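Local coordinates for 1,4-dihydroxy-6-naphtoate synthase (PDB 1ZBM), which probably converts cyclic dehypoxanthinylfutalosinate into 1,4-dihydroxy-6-naphthoate and dihydroxyacetone, a step in the biosynthesis of menaquinone, at residues Tyr112-Ala115 against Asn116-Lys120; Asp168-Asp171 against Trp172-Gln176. All coordinates share one frame; numbering follows the deposited sequence.

Contact 1: Tyr112-Ala115 against Asn116-Lys120; sequences YTTA and NLLLK
Thr-113 caps the amino end of helix 114-122 by turning its hydroxyl onto the backbone N-H of Asn-116, the N-cap bond that opens the helix of a beta-alpha-beta unit made with strands 105-108 and 127-130. Its OG1 lies 3.1 Å from N of Asn-116, and the bond is bent, with 142° at the hydrogen. The first torsion (chi1 70°) makes this possible, tucking OG1 between the backbone N and the carbonyl carbon while CG2 stands anti to that carbon. Threonine suits the place because its hydroxyl can accept from N of Asn-116 and also bond to O of Gly-110. That carbonyl oxygen receives ND2 of Asn-116 as well, so the cap is tied to the loop before it. The backbone O of Thr-113 accepts from N of Leu-117 at 3.3 Å, and more weakly from N of Asn-116.

Thr-114 begins the helix proper. Its O takes the N-H of Leu-118 at 3.0 Å, and CG of Leu-118 rests 3.5 Å from that oxygen. The buried hydroxyl of Thr-114 turns elsewhere, to O of Leu-183 and N of His-67.

Ala-115, predicted with Thr-114 to bind substrate, has a methyl small enough for a buried turn beside Ile-151. Its carbonyl serves the following turn: N of Leu-119 donates to O of Ala-115 at 3.1 Å, and CB of Leu-119 lies 3.6 Å from the same oxygen.

Contact 2: Asp168-Asp171 against Trp172-Gln176; sequences DLWD and WWSEQ
Trp-170 and Trp-173, on helix 169-174, lean together obliquely, CZ3 of Trp-170 lying 3.6 Å from CD1 of Trp-173, ring planes at 43°. Both indoles have CG anti to the backbone N (chi1 162° and 160°), which sends them off the same flank of the helix. One face of the Trp-170 ring, near its rim, receives CB of Ser-174, a residue small enough to fit there. With an alanine for Trp-170, a gap is likely to open beside Trp-173 and CB of Ser-174 to lose the ring it packs on.

Asp-168 suits the N-cap because its short side chain lets OD1 reach the first N-H groups of the helix: it accepts from N of Asp-171 at 3.2 Å, from above the carboxylate plane, and weakly from N of Trp-170. The main-chain O of Asp-168 takes N of Trp-172 at 3.1 Å; O of Leu-169 takes N of Trp-173, O of Trp-170 takes N of Ser-174, and O of Asp-171 takes N of Glu-175 at 3.2 Å. Further along, NE2 of Gln-176 donates to O of Trp-172 at 3.1 Å while lying over one face of that indole. NE1 of Trp-173 is satisfied by O of Leu-179, and O of Ser-174 by NZ of Lys-178. Such an aspartate N-cap is a common way to start an alpha-helix, here the one following strand 164-168 of the mixed sheet.

Contact 1 comes first along the chain and contact 2 later, their centres about 13 Å apart. Helix 114-122 belongs to a beta-alpha-beta unit of the mixed sheet that also holds strand 164-168, which runs into helix 169-174. The two helices meet directly: CD2 of Leu-118 packs 3.8 Å from CZ3 of Trp-172. Leu-169 packs beside Ala-115, one of the two residues predicted to bind substrate. Thr-113 lies about 7 Å, side chain to side chain, from His-152, the predicted proton acceptor. The family belongs to the periplasmic binding protein clan, consistent with both contacts lying in one of two lobes, each built on a mixed five-stranded sheet.

Contact 1: Tyr112-Ala115 against Asn116-Lys120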
loop_
_atom_site.group_PDB
_atom_site.type_symbol
_atom_site.label_atom_id
_atom_site.label_comp_id
_atom_site.label_asym_id
_atom_site.label_seq_id
_atom_site.Cartn_x
_atom_site.Cartn_y
_atom_site.Cartn_z
ATOM N N TYR A 112 6.010 -9.776 2.474
ATOM C CA TYR A 112 6.724 -8.594 2.029
ATOM C C TYR A 112 6.016 -7.247 2.179
ATOM O O TYR A 112 6.507 -6.237 1.683
ATOM C CB TYR A 112 7.164 -8.798 0.577
ATOM C CG TYR A 112 8.185 -9.917 0.415
ATOM C CD1 TYR A 112 9.477 -9.793 0.929
ATOM C CD2 TYR A 112 7.850 -11.107 -0.219
ATOM C CE1 TYR A 112 10.410 -10.835 0.816
ATOM C CE2 TYR A 112 8.769 -12.154 -0.335
ATOM C CZ TYR A 112 10.042 -12.015 0.185
ATOM O OH TYR A 112 10.946 -13.054 0.114
ATOM N N THR A 113 4.882 -7.205 2.866
ATOM C CA THR A 113 4.204 -5.930 3.022
ATOM C C THR A 113 4.884 -5.107 4.088
ATOM O O THR A 113 5.532 -5.636 4.994
ATOM C CB THR A 113 2.773 -6.099 3.452
ATOM O OG1 THR A 113 2.746 -6.573 4.805
ATOM C CG2 THR A 113 2.077 -7.086 2.544
ATOM N N THR A 114 4.732 -3.798 3.973
ATOM C CA THR A 114 5.312 -2.885 4.937
ATOM C C THR A 114 4.721 -3.149 6.323
ATOM O O THR A 114 5.420 -3.067 7.336
ATOM C CB THR A 114 5.046 -1.444 4.508
ATOM O OG1 THR A 114 5.718 -1.205 3.267
ATOM C CG2 THR A 114 5.565 -0.468 5.552
ATOM N N ALA A 115 3.438 -3.488 6.361
ATOM C CA ALA A 115 2.769 -3.768 7.623
ATOM C C ALA A 115 3.404 -4.963 8.329
ATOM O O ALA A 115 3.412 -5.033 9.560
ATOM C CB ALA A 115 1.282 -4.031 7.392
ATOM N N ASN A 116 3.924 -5.916 7.564
ATOM C CA ASN A 116 4.548 -7.065 8.195
ATOM C C ASN A 116 5.874 -6.654 8.806
ATOM O O ASN A 116 6.179 -7.006 9.949
ATOM C CB ASN A 116 4.768 -8.192 7.198
ATOM C CG ASN A 116 4.273 -9.514 7.731
ATOM O OD1 ASN A 116 4.628 -9.919 8.851
ATOM N ND2 ASN A 116 3.442 -10.193 6.948
ATOM N N LEU A 117 6.659 -5.904 8.042
ATOM C CA LEU A 117 7.947 -5.428 8.520
ATOM C C LEU A 117 7.734 -4.702 9.853
ATOM O O LEU A 117 8.452 -4.950 10.825
ATOM C CB LEU A 117 8.574 -4.486 7.487
ATOM C CG LEU A 117 9.912 -3.835 7.867
ATOM C CD1 LEU A 117 10.945 -4.909 8.199
ATOM C CD2 LEU A 117 10.408 -2.967 6.707
ATOM N N LEU A 118 6.736 -3.817 9.897
ATOM C CA LEU A 118 6.419 -3.075 11.122
ATOM C C LEU A 118 6.086 -4.015 12.290
ATOM O O LEU A 118 6.588 -3.838 13.405
ATOM C CB LEU A 118 5.244 -2.115 10.885
ATOM C CG LEU A 118 5.516 -0.870 10.043
ATOM C CD1 LEU A 118 4.204 -0.200 9.619
ATOM C CD2 LEU A 118 6.373 0.077 10.828
ATOM N N LEU A 119 5.235 -5.003 12.036
ATOM C CA LEU A 119 4.859 -5.956 13.065
ATOM C C LEU A 119 6.109 -6.665 13.583
ATOM O O LEU A 119 6.324 -6.756 14.791
ATOM C CB LEU A 119 3.861 -6.979 12.505
ATOM C CG LEU A 119 3.360 -8.093 13.448
ATOM C CD1 LEU A 119 2.645 -7.475 14.636
ATOM C CD2 LEU A 119 2.416 -9.035 12.697
ATOM N N LYS A 120 6.938 -7.154 12.664
ATOM C CA LYS A 120 8.172 -7.844 13.019
ATOM C C LYS A 120 9.126 -6.955 13.818
ATOM O O LYS A 120 10.028 -7.457 14.479
ATOM C CB LYS A 120 8.855 -8.361 11.747
ATOM C CG LYS A 120 8.065 -9.474 11.036
ATOM C CD LYS A 120 8.353 -9.522 9.545
ATOM C CE LYS A 120 9.805 -9.848 9.267
ATOM N NZ LYS A 120 10.141 -9.589 7.835
#

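Contact 2: Asp168-Asp171 against Trp172-Gln176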
loop_
_atom_site.group_PDB
_atom_site.type_symbol
_atom_site.label_atom_id
_atom_site.label_comp_id
_atom_site.label_asym_id
_atom_site.label_seq_id
_atom_site.Cartn_x
_atom_site.Cartn_y
_atom_site.Cartn_z
ATOM N N ASP A 168 -1.605 -0.647 17.437
ATOM C CA ASP A 168 -1.797 0.389 16.422
ATOM C C ASP A 168 -0.399 0.671 15.869
ATOM O O ASP A 168 0.391 1.362 16.499
ATOM C CB ASP A 168 -2.401 1.657 17.052
ATOM C CG ASP A 168 -2.800 2.688 16.020
ATOM O OD1 ASP A 168 -1.931 3.086 15.200
ATOM O OD2 ASP A 168 -3.989 3.099 16.018
ATOM N N LEU A 169 -0.107 0.109 14.702
ATOM C CA LEU A 169 1.191 0.257 14.075
ATOM C C LEU A 169 1.639 1.702 13.906
ATOM O O LEU A 169 2.839 1.988 13.924
ATOM C CB LEU A 169 1.218 -0.480 12.732
ATOM C CG LEU A 169 1.160 -1.999 12.880
ATOM C CD1 LEU A 169 0.954 -2.652 11.531
ATOM C CD2 LEU A 169 2.445 -2.496 13.524
ATOM N N TRP A 170 0.697 2.622 13.748
ATOM C CA TRP A 170 1.097 4.010 13.625
ATOM C C TRP A 170 1.580 4.538 14.968
ATOM O O TRP A 170 2.554 5.282 15.018
ATOM C CB TRP A 170 -0.034 4.906 13.113
ATOM C CG TRP A 170 0.253 6.355 13.403
ATOM C CD1 TRP A 170 -0.186 7.072 14.477
ATOM C CD2 TRP A 170 1.128 7.226 12.671
ATOM N NE1 TRP A 170 0.363 8.326 14.466
ATOM C CE2 TRP A 170 1.177 8.450 13.369
ATOM C CE3 TRP A 170 1.885 7.086 11.497
ATOM C CZ2 TRP A 170 1.946 9.542 12.929
ATOM C CZ3 TRP A 170 2.653 8.172 11.061
ATOM C CH2 TRP A 170 2.677 9.379 11.779
ATOM N N ASP A 171 0.915 4.174 16.061
ATOM C CA ASP A 171 1.374 4.668 17.355
ATOM C C ASP A 171 2.765 4.136 17.618
ATOM O O ASP A 171 3.620 4.829 18.177
ATOM C CB ASP A 171 0.460 4.230 18.494
ATOM C CG ASP A 171 -0.913 4.806 18.375
ATOM O OD1 ASP A 171 -1.030 5.980 17.954
ATOM O OD2 ASP A 171 -1.880 4.088 18.712
ATOM N N TRP A 172 2.993 2.893 17.213
ATOM C CA TRP A 172 4.296 2.290 17.415
ATOM C C TRP A 172 5.363 2.995 16.590
ATOM O O TRP A 172 6.481 3.204 17.064
ATOM C CB TRP A 172 4.283 0.818 17.030
ATOM C CG TRP A 172 5.622 0.199 17.227
ATOM C CD1 TRP A 172 6.102 -0.359 18.369
ATOM C CD2 TRP A 172 6.681 0.127 16.261
ATOM N NE1 TRP A 172 7.397 -0.776 18.178
ATOM C CE2 TRP A 172 7.780 -0.487 16.895
ATOM C CE3 TRP A 172 6.808 0.533 14.921
ATOM C CZ2 TRP A 172 8.995 -0.720 16.236
ATOM C CZ3 TRP A 172 8.015 0.303 14.265
ATOM C CH2 TRP A 172 9.095 -0.316 14.929
ATOM N N TRP A 173 5.021 3.348 15.354
ATOM C CA TRP A 173 5.970 4.014 14.468
ATOM C C TRP A 173 6.254 5.431 14.926
ATOM O O TRP A 173 7.381 5.910 14.828
ATOM C CB TRP A 173 5.440 4.032 13.035
ATOM C CG TRP A 173 6.076 5.064 12.144
ATOM C CD1 TRP A 173 5.628 6.337 11.904
ATOM C CD2 TRP A 173 7.231 4.880 11.310
ATOM N NE1 TRP A 173 6.427 6.949 10.956
ATOM C CE2 TRP A 173 7.412 6.077 10.580
ATOM C CE3 TRP A 173 8.123 3.814 11.104
ATOM C CZ2 TRP A 173 8.449 6.236 9.658
ATOM C CZ3 TRP A 173 9.161 3.974 10.182
ATOM C CH2 TRP A 173 9.310 5.180 9.472
ATOM N N SER A 174 5.218 6.091 15.422
ATOM C CA SER A 174 5.336 7.448 15.896
ATOM C C SER A 174 6.326 7.495 17.069
ATOM O O SER A 174 7.018 8.491 17.267
ATOM C CB SER A 174 3.959 7.956 16.313
ATOM O OG SER A 174 3.976 9.359 16.508
ATOM N N GLU A 175 6.403 6.411 17.830
ATOM C CA GLU A 175 7.327 6.343 18.952
ATOM C C GLU A 175 8.761 6.129 18.470
ATOM O O GLU A 175 9.717 6.377 19.211
ATOM C CB GLU A 175 6.926 5.217 19.915
ATOM C CG GLU A 175 5.716 5.544 20.788
ATOM C CD GLU A 175 5.232 4.361 21.622
ATOM O OE1 GLU A 175 6.001 3.388 21.808
ATOM O OE2 GLU A 175 4.080 4.414 22.110
ATOM N N GLN A 176 8.917 5.682 17.226
ATOM C CA GLN A 176 10.253 5.439 16.671
ATOM C C GLN A 176 10.827 6.651 15.944
ATOM O O GLN A 176 12.011 6.948 16.069
ATOM C CB GLN A 176 10.231 4.258 15.696
ATOM C CG GLN A 176 9.582 3.005 16.237
ATOM C CD GLN A 176 10.056 2.673 17.632
ATOM O OE1 GLN A 176 11.258 2.680 17.919
ATOM N NE2 GLN A 176 9.115 2.365 18.510
#